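Purine nucleoside phosphorylase (Schistosoma mansoni, PDB 5KO5) probably catalyses, as a trimer, the reversible phosphorolysis of purine nucleosides to the free base and ribose 1-phosphate. Local coordinates at residues A[122-127]-A[210-215]; A[186-191]-A[267-272]; A[88-93]-A[219-224]; A[174-179]-A[274-279]; A[97-102]-A[227-232]. One frame throughout, in Å; residues are numbered along the deposited sequence.

Contact 1. Residues A[122-127]-A[210-215]; sequences INRKLK and MLLKLG
I122 lays its CG2 methyl against the last turn of helix 205-213: in this corner of the phosphorylase fold the loop after strand 112-121, with its Asx turn and type I beta turn, packs on the helix where that helix ends. The tight part lies around I122. Its CG2, anti to the backbone N, comes within 3.5 Å of the backbone N of L212 and 3.8 Å of L212 CB, while I122 CG1 faces L211 CB at 4.3 Å. V219 on the neighbouring strand 218-220 and I248 of helix 247-252 close in on the same isoleucine, so I122 and L211 are buried.

The outer half is looser. R124, bent at chi2 and chi3, folds its exposed chain back across L212 at about a right angle, and I248 touches both residues there. Methyl CD1 of L212 sits at the edge of the guanidinium, near its plane, but the very close approach makes the exact placing of that group doubtful. Behind R124 the loop is held by its own turn: the amide N of K125 donates to N123 OD1 at 2.8 Å, nearly straight at 170°, in the carbonyl plane and on a lone pair of that oxygen.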
# COMPACT_ATOMS: atom_id res chain seq x y z
N ILE A 122 20.02 4.43 5.20
CA ILE A 122 20.22 3.64 3.99
C ILE A 122 21.46 4.08 3.23
O ILE A 122 22.29 3.26 2.85
CB ILE A 122 18.97 3.71 3.08
CG1 ILE A 122 17.72 3.22 3.81
CG2 ILE A 122 19.20 2.92 1.80
CD1 ILE A 122 17.73 1.72 4.14
N ASN A 123 21.59 5.39 3.01
CA ASN A 123 22.78 5.96 2.37
C ASN A 123 24.03 5.56 3.13
O ASN A 123 24.06 5.59 4.37
CB ASN A 123 22.66 7.49 2.37
CG ASN A 123 23.71 8.16 1.49
OD1 ASN A 123 24.91 8.04 1.72
ND2 ASN A 123 23.25 8.88 0.47
N ARG A 124 25.07 5.20 2.39
CA ARG A 124 26.29 4.71 3.02
C ARG A 124 26.99 5.76 3.86
O ARG A 124 27.78 5.40 4.73
CB ARG A 124 27.26 4.18 1.97
CG ARG A 124 27.89 2.83 2.33
CD ARG A 124 26.91 1.67 2.24
NE ARG A 124 25.51 2.06 2.08
CZ ARG A 124 24.91 2.28 0.92
NH1 ARG A 124 25.56 2.10 -0.23
NH2 ARG A 124 23.65 2.67 0.94
N LYS A 125 26.75 7.04 3.59
CA LYS A 125 27.45 8.08 4.34
C LYS A 125 26.93 8.22 5.76
O LYS A 125 27.54 8.94 6.56
CB LYS A 125 27.34 9.41 3.60
CG LYS A 125 28.05 9.43 2.26
CD LYS A 125 27.79 10.75 1.56
CE LYS A 125 28.58 10.85 0.26
NZ LYS A 125 28.37 12.17 -0.39
N LEU A 126 25.83 7.55 6.11
CA LEU A 126 25.13 7.80 7.36
C LEU A 126 25.56 6.81 8.44
O LEU A 126 25.52 5.59 8.24
CB LEU A 126 23.62 7.70 7.13
CG LEU A 126 23.04 8.74 6.17
CD1 LEU A 126 21.54 8.52 5.93
CD2 LEU A 126 23.31 10.16 6.68
N LYS A 127 25.96 7.35 9.59
CA LYS A 127 26.35 6.59 10.76
C LYS A 127 25.32 6.78 11.86
O LYS A 127 24.60 7.78 11.90
CB LYS A 127 27.67 7.10 11.35
CG LYS A 127 28.89 6.99 10.48
CD LYS A 127 30.08 7.46 11.29
CE LYS A 127 31.30 7.71 10.43
NZ LYS A 127 31.05 8.77 9.42
N MET A 210 16.42 -2.65 -1.42
CA MET A 210 15.58 -2.03 -2.43
C MET A 210 15.59 -0.51 -2.29
O MET A 210 15.73 0.21 -3.28
CB MET A 210 14.16 -2.56 -2.32
CG MET A 210 13.22 -1.90 -3.30
SD MET A 210 11.52 -2.44 -3.10
CE MET A 210 11.10 -1.69 -1.56
N LEU A 211 15.47 -0.02 -1.06
CA LEU A 211 15.44 1.43 -0.84
C LEU A 211 16.74 2.08 -1.28
O LEU A 211 16.74 3.20 -1.80
CB LEU A 211 15.19 1.72 0.64
CG LEU A 211 13.83 1.25 1.13
CD1 LEU A 211 13.65 1.59 2.61
CD2 LEU A 211 12.70 1.85 0.29
N LEU A 212 17.85 1.39 -1.07
CA LEU A 212 19.12 1.88 -1.60
C LEU A 212 19.05 2.08 -3.11
O LEU A 212 19.42 3.14 -3.63
CB LEU A 212 20.23 0.90 -1.22
CG LEU A 212 21.59 1.26 -1.79
CD1 LEU A 212 21.86 2.73 -1.51
CD2 LEU A 212 22.65 0.38 -1.16
N LYS A 213 18.55 1.07 -3.83
CA LYS A 213 18.45 1.17 -5.28
C LYS A 213 17.50 2.29 -5.71
O LYS A 213 17.65 2.83 -6.81
CB LYS A 213 17.98 -0.16 -5.86
CG LYS A 213 18.97 -1.29 -5.65
CD LYS A 213 18.40 -2.64 -6.00
CE LYS A 213 19.42 -3.72 -5.69
NZ LYS A 213 18.82 -5.06 -5.58
N LEU A 214 16.54 2.64 -4.87
CA LEU A 214 15.52 3.62 -5.22
C LEU A 214 15.87 5.04 -4.80
O LEU A 214 15.00 5.92 -4.87
CB LEU A 214 14.16 3.20 -4.65
CG LEU A 214 13.66 1.90 -5.26
CD1 LEU A 214 12.28 1.57 -4.74
CD2 LEU A 214 13.68 2.03 -6.77
N GLY A 215 17.11 5.28 -4.39
CA GLY A 215 17.58 6.60 -4.02
C GLY A 215 17.38 6.99 -2.57
O GLY A 215 17.99 7.97 -2.12

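Contact 2. Residues A[186-191]-A[267-272]; sequences QDLVHE and EKRADL
L188 carries the whole first segment's share of this surface contact, reaching from the end of a short 3-10 turn to the side chains of R269 and L272 on helix 259-283. The turn comes first: Q186 and D187 lead in, and Q186 O accepts from V189 N at 3.0 Å. D187 stays well short of the arginine, its OD2 6.9 Å from R269 NH2, so any attraction between them is probably weak.

At L188 the side chain points at the helix, CG anti to the carbonyl carbon (chi1 -58°), and its two methyls divide the work. CD1 rests over the centre of one face of the R269 guanidinium, 3.7 Å above the plane, and also meets L272 CD2 at 3.9 Å. CD2 comes to 3.6 Å from R269 NH2. The opposite face of the guanidinium has K268 CE near its rim, which leaves the flat group sandwiched between two aliphatic pieces. Its NE is bound by the carbonyl O of G129, which helps fix the group's rotation.

Past L188 the chain enters strand 189-196, and V189 and H190 turn to other neighbours. Here the long C-terminal helix of the phosphorylase fold packs against the entrance to a strand of the central sheet.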
# COMPACT_ATOMS: atom_id res chain seq x y z
N GLN A 186 28.26 20.42 12.54
CA GLN A 186 27.81 20.24 11.17
C GLN A 186 28.32 18.94 10.56
O GLN A 186 27.71 18.44 9.61
CB GLN A 186 28.21 21.44 10.30
CG GLN A 186 29.69 21.52 9.96
CD GLN A 186 30.54 21.89 11.16
OE1 GLN A 186 30.09 22.59 12.06
NE2 GLN A 186 31.78 21.41 11.17
N ASP A 187 29.41 18.38 11.09
CA ASP A 187 29.89 17.09 10.61
C ASP A 187 28.88 15.97 10.85
O ASP A 187 28.96 14.92 10.20
CB ASP A 187 31.24 16.75 11.25
CG ASP A 187 31.14 16.58 12.76
OD1 ASP A 187 30.91 17.59 13.46
OD2 ASP A 187 31.30 15.44 13.24
N LEU A 188 27.93 16.17 11.77
CA LEU A 188 26.89 15.19 12.02
C LEU A 188 25.68 15.35 11.11
O LEU A 188 24.81 14.48 11.09
CB LEU A 188 26.40 15.30 13.46
CG LEU A 188 27.44 15.12 14.56
CD1 LEU A 188 26.77 15.28 15.92
CD2 LEU A 188 28.12 13.77 14.45
N VAL A 189 25.59 16.45 10.36
CA VAL A 189 24.35 16.86 9.70
C VAL A 189 24.44 16.56 8.21
O VAL A 189 25.38 17.01 7.53
CB VAL A 189 24.04 18.34 9.96
CG1 VAL A 189 22.71 18.74 9.30
CG2 VAL A 189 24.01 18.63 11.45
N HIS A 190 23.48 15.80 7.71
CA HIS A 190 23.32 15.48 6.30
C HIS A 190 21.96 15.97 5.83
O HIS A 190 21.15 16.45 6.62
CB HIS A 190 23.41 13.97 6.08
CG HIS A 190 24.68 13.35 6.58
ND1 HIS A 190 25.66 12.88 5.73
CD2 HIS A 190 25.12 13.12 7.83
CE1 HIS A 190 26.66 12.39 6.45
NE2 HIS A 190 26.36 12.53 7.73
N GLU A 191 21.69 15.82 4.54
CA GLU A 191 20.35 15.99 4.00
C GLU A 191 19.98 14.74 3.22
O GLU A 191 20.85 14.01 2.75
CB GLU A 191 20.24 17.24 3.13
CG GLU A 191 21.08 17.18 1.88
CD GLU A 191 20.90 18.41 1.01
OE1 GLU A 191 20.66 19.50 1.57
OE2 GLU A 191 20.97 18.27 -0.23
N GLU A 267 18.93 8.69 23.39
CA GLU A 267 19.45 9.22 24.64
C GLU A 267 20.81 9.88 24.45
O GLU A 267 21.11 10.90 25.07
CB GLU A 267 19.50 8.12 25.70
CG GLU A 267 19.85 8.59 27.09
CD GLU A 267 19.10 9.84 27.51
OE1 GLU A 267 17.87 9.93 27.26
OE2 GLU A 267 19.74 10.75 28.09
N LYS A 268 21.64 9.32 23.57
CA LYS A 268 22.97 9.86 23.33
C LYS A 268 22.93 11.23 22.67
O LYS A 268 23.82 12.06 22.91
CB LYS A 268 23.76 8.88 22.45
CG LYS A 268 25.14 9.37 22.05
CD LYS A 268 25.81 8.37 21.13
CE LYS A 268 27.08 8.94 20.52
NZ LYS A 268 27.75 7.91 19.66
N ARG A 269 21.93 11.49 21.83
CA ARG A 269 21.84 12.74 21.08
C ARG A 269 20.74 13.67 21.58
O ARG A 269 20.59 14.77 21.04
CB ARG A 269 21.61 12.45 19.59
CG ARG A 269 22.79 11.84 18.88
CD ARG A 269 23.92 12.84 18.72
NE ARG A 269 24.95 12.32 17.82
CZ ARG A 269 26.23 12.21 18.14
NH1 ARG A 269 26.67 12.63 19.32
NH2 ARG A 269 27.09 11.71 17.26
N ALA A 270 19.98 13.26 22.59
CA ALA A 270 18.79 14.01 23.00
C ALA A 270 19.13 15.44 23.42
O ALA A 270 18.42 16.39 23.05
CB ALA A 270 18.09 13.29 24.15
N ASP A 271 20.20 15.63 24.19
CA ASP A 271 20.50 16.95 24.71
C ASP A 271 20.99 17.88 23.61
O ASP A 271 20.64 19.07 23.59
CB ASP A 271 21.49 16.85 25.87
CG ASP A 271 20.89 16.17 27.06
OD1 ASP A 271 20.12 16.83 27.79
OD2 ASP A 271 21.19 14.97 27.28
N LEU A 272 21.80 17.36 22.69
CA LEU A 272 22.24 18.17 21.55
C LEU A 272 21.06 18.56 20.67
O LEU A 272 20.96 19.71 20.23
CB LEU A 272 23.27 17.39 20.73
CG LEU A 272 23.84 18.11 19.50
CD1 LEU A 272 24.54 19.41 19.90
CD2 LEU A 272 24.77 17.21 18.72

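Contact 3. Residues A[88-93]-A[219-224]; sequences HMYEGY and VGMSTV. With CYT (6-aminopyrimidin-2(1H)-one), chain B.
The rings of H88 and Y90 turn their edges to the 219-224 segment. Y90 OH lies 3.1 Å above the plane of the imidazole, over its centre, and H88 CB in turn sits over one face of the phenol ring, toward its rim. At the imidazole edge, CD2 of H88 meets S222 CB at 3.6 Å, with the carbonyl O of M221 also near the ring plane. At the phenol edge, CD2 of Y90 meets M221 CB at 3.8 Å. The sulfur of M221 takes an oblique position, 4.8 Å from the Y90 centroid and 44° off the ring normal, which makes a Met-aromatic contact.

This is one wall of the pocket that holds the cytosine: strand 218-220 of the central sheet gives way to a loop, and the base lies beyond M221. M221 CG and CE both lie 3.5 Å from CYT O2, so the chain runs alongside that oxygen, while CA of G220 approaches it at 3.4 Å; E203 and N245 hydrogen-bond the base. F161 of a second subunit packs on M221 and meets Y90 edge-to-face, bringing the trimer interface up to the pocket.

Two waters bridge the backbones, both donating to M221 O: one accepts from M89 N at 2.9 Å, the other, weakly, from Y90 N. Beyond them S222 OG and T223 OG1 share a hydrogen bond.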
# COMPACT_ATOMS: atom_id res chain seq x y z
N HIS A 88 1.02 7.46 15.72
CA HIS A 88 1.66 6.75 14.62
C HIS A 88 0.66 5.87 13.89
O HIS A 88 -0.18 5.21 14.51
CB HIS A 88 2.76 5.83 15.15
CG HIS A 88 3.97 6.56 15.67
ND1 HIS A 88 4.18 6.81 17.01
CD2 HIS A 88 5.05 7.04 15.02
CE1 HIS A 88 5.33 7.44 17.16
NE2 HIS A 88 5.88 7.59 15.97
N MET A 89 0.76 5.84 12.56
CA MET A 89 -0.24 5.12 11.78
C MET A 89 -0.15 3.61 11.96
O MET A 89 -1.17 2.92 11.82
CB MET A 89 -0.23 5.59 10.32
CG MET A 89 -0.53 7.10 10.25
SD MET A 89 -1.23 7.70 8.70
CE MET A 89 -2.83 6.91 8.72
N TYR A 90 1.02 3.08 12.32
CA TYR A 90 1.11 1.65 12.58
C TYR A 90 0.28 1.22 13.78
O TYR A 90 0.07 0.02 13.96
CB TYR A 90 2.56 1.16 12.71
CG TYR A 90 3.37 1.88 13.76
CD1 TYR A 90 3.11 1.71 15.12
CD2 TYR A 90 4.39 2.75 13.40
CE1 TYR A 90 3.84 2.39 16.08
CE2 TYR A 90 5.12 3.43 14.35
CZ TYR A 90 4.84 3.24 15.69
OH TYR A 90 5.57 3.94 16.62
N GLU A 91 -0.15 2.16 14.63
CA GLU A 91 -1.04 1.80 15.73
C GLU A 91 -2.46 1.55 15.28
O GLU A 91 -3.26 1.03 16.07
CB GLU A 91 -1.08 2.92 16.78
CG GLU A 91 0.18 3.05 17.57
CD GLU A 91 0.42 1.88 18.55
OE1 GLU A 91 -0.54 1.19 18.99
OE2 GLU A 91 1.59 1.67 18.89
N GLY A 92 -2.80 1.92 14.05
CA GLY A 92 -4.14 1.76 13.53
C GLY A 92 -4.97 3.03 13.53
O GLY A 92 -6.15 2.97 13.16
N TYR A 93 -4.39 4.17 13.91
CA TYR A 93 -5.13 5.42 13.84
C TYR A 93 -5.55 5.72 12.41
O TYR A 93 -4.79 5.50 11.46
CB TYR A 93 -4.27 6.57 14.36
CG TYR A 93 -3.97 6.47 15.82
CD1 TYR A 93 -4.98 6.52 16.76
CD2 TYR A 93 -2.66 6.33 16.27
CE1 TYR A 93 -4.71 6.40 18.11
CE2 TYR A 93 -2.38 6.23 17.61
CZ TYR A 93 -3.40 6.27 18.53
OH TYR A 93 -3.13 6.16 19.87
N VAL A 219 14.94 5.62 6.27
CA VAL A 219 13.62 4.98 6.30
C VAL A 219 13.07 5.05 7.72
O VAL A 219 13.81 4.88 8.70
CB VAL A 219 13.68 3.53 5.76
CG1 VAL A 219 14.62 2.65 6.59
CG2 VAL A 219 12.28 2.91 5.71
N GLY A 220 11.77 5.32 7.84
CA GLY A 220 11.15 5.31 9.15
C GLY A 220 9.66 5.19 9.01
O GLY A 220 9.13 5.10 7.90
N MET A 221 8.98 5.22 10.16
CA MET A 221 7.57 4.84 10.25
C MET A 221 6.65 6.01 10.61
O MET A 221 5.53 5.80 11.09
CB MET A 221 7.38 3.71 11.26
CG MET A 221 8.26 2.51 11.03
SD MET A 221 8.03 1.32 12.36
CE MET A 221 9.41 0.22 12.01
N SER A 222 7.09 7.24 10.39
CA SER A 222 6.30 8.37 10.85
C SER A 222 6.51 9.53 9.89
O SER A 222 7.01 9.35 8.78
CB SER A 222 6.72 8.76 12.28
OG SER A 222 8.01 9.32 12.27
N THR A 223 6.11 10.72 10.35
CA THR A 223 6.54 12.01 9.82
C THR A 223 5.82 12.40 8.54
O THR A 223 5.21 13.47 8.48
CB THR A 223 8.06 12.06 9.68
OG1 THR A 223 8.63 11.89 10.98
CG2 THR A 223 8.51 13.40 9.10
N VAL A 224 5.87 11.56 7.51
CA VAL A 224 5.23 11.85 6.23
C VAL A 224 3.74 12.17 6.37
O VAL A 224 3.27 13.13 5.73
CB VAL A 224 5.55 10.75 5.20
CG1 VAL A 224 4.66 10.87 3.96
CG2 VAL A 224 7.03 10.80 4.82
N3 CYT B . 13.95 1.99 11.35
C4 CYT B . 15.09 2.04 12.04
N1 CYT B . 12.99 3.53 12.88
C2 CYT B . 12.87 2.72 11.75
O2 CYT B . 11.80 2.66 11.14
N4 CYT B . 16.11 1.29 11.60
C5 CYT B . 15.22 2.87 13.20
C6 CYT B . 14.16 3.59 13.58
O HOH W 1 2.77 7.41 11.13
O HOH W 2 3.13 4.22 10.64

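Contact 4. Residues A[174-179]-A[274-279]; sequences QLALKI and QMWFKE
Two helices flanking the central sheet of the phosphorylase fold, 170-182 and the long C-terminal 259-283, meet here; their short segments run at 125° to each other with the axes 10.0 Å apart at closest approach. W276 makes the one hydrogen bond between the segments, and I179 shares the packing. With CG anti to the backbone N, the indole of W276 reaches across edge-on, and NE1 donates to the backbone O of A176 at 2.9 Å with an N-H...O angle of 148°. The acceptor lies close to the indole plane, which helps fix the ring's rotation, but the donor is tilted 27° from the carbonyl plane of A176. This buried bond satisfies the indole nitrogen on a carbonyl of the opposing helix. W276 CZ2 also meets A176 CB at 3.9 Å, the methyl lying off the indole plane.

I179 fills the space next to the pyrrole side. Its CG2 touches W276 CD1 at 3.6 Å and, also at 3.6 Å, CG of E279. The glutamate thus offers its aliphatic part to the isoleucine, bending at chi2, while its OE2 forms a salt bridge with R283 on the same helix.

Around this pair, F185 meets the indole edge-to-face and F131 of strand 131-139 adds a second aromatic neighbour. Beneath lies strand 236-246: L238 touches A176, and V240 touches both W276 and F277, so the two helices share a strand of the sheet as their floor.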
# COMPACT_ATOMS: atom_id res chain seq x y z
N GLN A 174 18.14 25.40 5.68
CA GLN A 174 19.35 26.22 5.69
C GLN A 174 19.63 26.79 7.08
O GLN A 174 20.78 26.81 7.52
CB GLN A 174 19.22 27.33 4.65
CG GLN A 174 19.16 26.82 3.22
CD GLN A 174 18.84 27.90 2.21
OE1 GLN A 174 18.90 29.09 2.52
NE2 GLN A 174 18.49 27.49 1.00
N LEU A 175 18.58 27.23 7.78
CA LEU A 175 18.77 27.74 9.14
C LEU A 175 19.25 26.65 10.08
O LEU A 175 20.15 26.88 10.90
CB LEU A 175 17.47 28.38 9.65
CG LEU A 175 17.44 28.86 11.10
CD1 LEU A 175 18.53 29.89 11.39
CD2 LEU A 175 16.07 29.41 11.45
N ALA A 176 18.66 25.46 10.00
CA ALA A 176 19.09 24.35 10.85
C ALA A 176 20.57 24.03 10.62
O ALA A 176 21.33 23.86 11.58
CB ALA A 176 18.22 23.11 10.60
N LEU A 177 20.99 23.97 9.35
CA LEU A 177 22.40 23.71 9.06
C LEU A 177 23.28 24.83 9.58
O LEU A 177 24.35 24.57 10.14
CB LEU A 177 22.61 23.52 7.55
CG LEU A 177 24.07 23.26 7.15
CD1 LEU A 177 24.57 21.96 7.78
CD2 LEU A 177 24.26 23.25 5.64
N LYS A 178 22.85 26.08 9.41
CA LYS A 178 23.65 27.22 9.86
C LYS A 178 23.92 27.14 11.36
O LYS A 178 25.04 27.40 11.81
CB LYS A 178 22.95 28.53 9.51
CG LYS A 178 23.72 29.76 9.94
CD LYS A 178 24.47 30.36 8.77
CE LYS A 178 23.52 31.13 7.86
NZ LYS A 178 24.23 31.67 6.67
N ILE A 179 22.90 26.79 12.14
CA ILE A 179 23.07 26.69 13.59
C ILE A 179 24.00 25.54 13.94
O ILE A 179 24.80 25.64 14.89
CB ILE A 179 21.69 26.57 14.27
CG1 ILE A 179 20.93 27.90 14.14
CG2 ILE A 179 21.85 26.19 15.74
CD1 ILE A 179 19.46 27.80 14.44
N GLN A 274 17.94 18.89 21.60
CA GLN A 274 17.15 19.89 22.31
C GLN A 274 17.76 21.28 22.16
O GLN A 274 17.06 22.26 21.89
CB GLN A 274 17.02 19.54 23.79
CG GLN A 274 16.20 20.60 24.53
CD GLN A 274 16.51 20.71 26.00
OE1 GLN A 274 17.50 20.17 26.49
NE2 GLN A 274 15.66 21.42 26.73
N MET A 275 19.08 21.38 22.37
CA MET A 275 19.76 22.66 22.22
C MET A 275 19.59 23.18 20.79
O MET A 275 19.32 24.37 20.59
CB MET A 275 21.24 22.48 22.59
CG MET A 275 22.05 23.76 22.72
SD MET A 275 22.49 24.47 21.12
CE MET A 275 23.17 23.07 20.30
N TRP A 276 19.74 22.30 19.81
CA TRP A 276 19.63 22.71 18.41
C TRP A 276 18.25 23.27 18.11
O TRP A 276 18.11 24.35 17.54
CB TRP A 276 19.89 21.47 17.55
CG TRP A 276 20.09 21.70 16.10
CD1 TRP A 276 20.32 22.89 15.46
CD2 TRP A 276 20.14 20.69 15.09
NE1 TRP A 276 20.49 22.68 14.11
CE2 TRP A 276 20.39 21.33 13.86
CE3 TRP A 276 20.00 19.30 15.11
CZ2 TRP A 276 20.48 20.63 12.65
CZ3 TRP A 276 20.10 18.60 13.92
CH2 TRP A 276 20.34 19.27 12.71
N PHE A 277 17.21 22.53 18.50
CA PHE A 277 15.85 22.95 18.20
C PHE A 277 15.45 24.19 19.00
O PHE A 277 14.70 25.03 18.49
CB PHE A 277 14.87 21.79 18.37
CG PHE A 277 14.66 21.01 17.11
CD1 PHE A 277 15.74 20.49 16.41
CD2 PHE A 277 13.39 20.83 16.60
CE1 PHE A 277 15.54 19.79 15.21
CE2 PHE A 277 13.18 20.12 15.43
CZ PHE A 277 14.27 19.62 14.73
N LYS A 278 15.93 24.33 20.23
CA LYS A 278 15.69 25.57 20.96
C LYS A 278 16.25 26.77 20.19
O LYS A 278 15.58 27.79 20.04
CB LYS A 278 16.27 25.48 22.37
CG LYS A 278 16.03 26.70 23.25
CD LYS A 278 16.61 26.47 24.65
CE LYS A 278 16.49 27.69 25.54
NZ LYS A 278 17.08 27.43 26.88
N GLU A 279 17.47 26.63 19.67
CA GLU A 279 18.07 27.73 18.91
C GLU A 279 17.34 27.96 17.59
O GLU A 279 17.16 29.11 17.18
CB GLU A 279 19.56 27.49 18.70
CG GLU A 279 20.28 28.61 17.94
CD GLU A 279 20.41 29.90 18.75
OE1 GLU A 279 20.06 29.91 19.94
OE2 GLU A 279 20.87 30.90 18.16

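Contact 5. Residues A[97-102]-A[227-232]; sequences EIALPI and VIIACH
I229 meets both A99 and I102 on the facing helix. From CB, which points toward helix 95-108, the two branches part. CG2, anti to the backbone N, goes to I102, lying 3.6 Å from its CB and 3.7 Å from its CG2. CG1, anti to the carbonyl carbon (chi1 -62°), takes the other branch to A99, where it is 3.9 Å from CB. At the tip, CD1 of I229 closes on that same A99 CB at 3.7 Å. The small alanine lets the isoleucine come in close, and the two branches reach residues three apart on the facing helix.

I102 answers from its own side with CG2, which besides I229 reaches the backbone N of A230 at 3.9 Å and, more loosely, A230 CB at 4.3 Å. All four residues are buried and the contact is wholly apolar. Around them R103 and L149 also pack on I229, while A230 rests on L113 and V237 of the central sheet.

The helix segments cross at -48°, their axes 9.4 Å apart at the nearest point: close aliphatic packing between helix 224-232, which lies on the central sheet of an alpha/beta phosphorylase fold, and helix 95-108.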
# COMPACT_ATOMS: atom_id res chain seq x y z
N GLU A 97 -7.89 10.75 12.44
CA GLU A 97 -7.28 10.91 13.75
C GLU A 97 -5.90 11.55 13.65
O GLU A 97 -5.52 12.35 14.50
CB GLU A 97 -7.21 9.56 14.46
CG GLU A 97 -8.58 9.05 14.91
CD GLU A 97 -8.56 7.62 15.43
OE1 GLU A 97 -8.02 6.70 14.77
OE2 GLU A 97 -9.10 7.39 16.53
N ILE A 98 -5.15 11.22 12.60
CA ILE A 98 -3.85 11.85 12.41
C ILE A 98 -4.02 13.32 12.05
O ILE A 98 -3.28 14.19 12.53
CB ILE A 98 -3.05 11.10 11.32
CG1 ILE A 98 -2.83 9.64 11.71
CG2 ILE A 98 -1.75 11.87 11.00
CD1 ILE A 98 -2.04 9.44 13.00
N ALA A 99 -5.00 13.63 11.18
CA ALA A 99 -5.10 14.97 10.64
C ALA A 99 -5.64 15.97 11.64
O ALA A 99 -5.25 17.15 11.61
CB ALA A 99 -5.96 14.98 9.38
N LEU A 100 -6.55 15.55 12.53
CA LEU A 100 -7.22 16.54 13.37
C LEU A 100 -6.25 17.35 14.22
O LEU A 100 -6.37 18.59 14.24
CB LEU A 100 -8.37 15.91 14.17
CG LEU A 100 -9.11 16.96 15.00
CD1 LEU A 100 -10.63 16.82 14.92
CD2 LEU A 100 -8.66 16.92 16.45
N PRO A 101 -5.29 16.76 14.94
CA PRO A 101 -4.39 17.60 15.76
C PRO A 101 -3.61 18.62 14.96
O PRO A 101 -3.38 19.73 15.46
CB PRO A 101 -3.48 16.57 16.44
CG PRO A 101 -4.34 15.35 16.55
CD PRO A 101 -5.09 15.32 15.23
N ILE A 102 -3.16 18.27 13.75
CA ILE A 102 -2.42 19.23 12.93
C ILE A 102 -3.33 20.37 12.48
O ILE A 102 -2.94 21.54 12.46
CB ILE A 102 -1.78 18.53 11.72
CG1 ILE A 102 -0.90 17.35 12.15
CG2 ILE A 102 -0.97 19.55 10.92
CD1 ILE A 102 0.15 17.73 13.15
N VAL A 227 3.60 15.72 7.75
CA VAL A 227 4.10 16.64 6.74
C VAL A 227 3.02 16.95 5.71
O VAL A 227 2.84 18.10 5.31
CB VAL A 227 5.36 16.06 6.05
CG1 VAL A 227 5.74 16.91 4.85
CG2 VAL A 227 6.52 15.98 7.04
N ILE A 228 2.29 15.92 5.28
CA ILE A 228 1.29 16.11 4.24
C ILE A 228 0.12 16.93 4.76
O ILE A 228 -0.36 17.84 4.08
CB ILE A 228 0.86 14.75 3.67
CG1 ILE A 228 2.00 14.20 2.81
CG2 ILE A 228 -0.45 14.86 2.87
CD1 ILE A 228 1.79 12.75 2.33
N ILE A 229 -0.34 16.65 5.98
CA ILE A 229 -1.45 17.44 6.53
C ILE A 229 -1.02 18.89 6.71
O ILE A 229 -1.78 19.81 6.39
CB ILE A 229 -1.98 16.81 7.84
CG1 ILE A 229 -2.53 15.40 7.58
CG2 ILE A 229 -3.07 17.72 8.44
CD1 ILE A 229 -3.61 15.32 6.49
N ALA A 230 0.20 19.11 7.20
CA ALA A 230 0.72 20.47 7.35
C ALA A 230 0.81 21.17 6.01
O ALA A 230 0.35 22.32 5.85
CB ALA A 230 2.08 20.43 8.04
N CYS A 231 1.41 20.50 5.01
CA CYS A 231 1.55 21.10 3.69
C CYS A 231 0.18 21.43 3.09
O CYS A 231 -0.00 22.50 2.49
CB CYS A 231 2.31 20.12 2.79
SG CYS A 231 2.59 20.70 1.10
N HIS A 232 -0.79 20.54 3.28
CA HIS A 232 -2.13 20.76 2.76
C HIS A 232 -2.73 22.05 3.29
O HIS A 232 -3.40 22.78 2.55
CB HIS A 232 -2.97 19.53 3.11
CG HIS A 232 -4.40 19.62 2.70
ND1 HIS A 232 -5.40 19.97 3.58
CD2 HIS A 232 -5.01 19.35 1.52
CE1 HIS A 232 -6.57 19.93 2.96
NE2 HIS A 232 -6.36 19.57 1.70

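How the contacts relate
The first segments run in the order 3, 5, 1, 4, 2; most pairs alternate along the chain, but contact 1 lies within the spans of contacts 3 and 5, and contact 2 within that of contact 4. Contacts 2 and 4 sit about 10 Å apart between centres, share helix 259-283 and touch through V189 and W276. Contacts 3 and 5, about 13 Å apart, touch through M89 and I98, on the opposite side of the chain's centre from contact 4. Contact 1 joins these groups: L126 packs on H190 of contact 2, and L211 on V219 of contact 3. Helix packing flanks the central sheet, while contact 3 holds pocket residues beside a subunit interface.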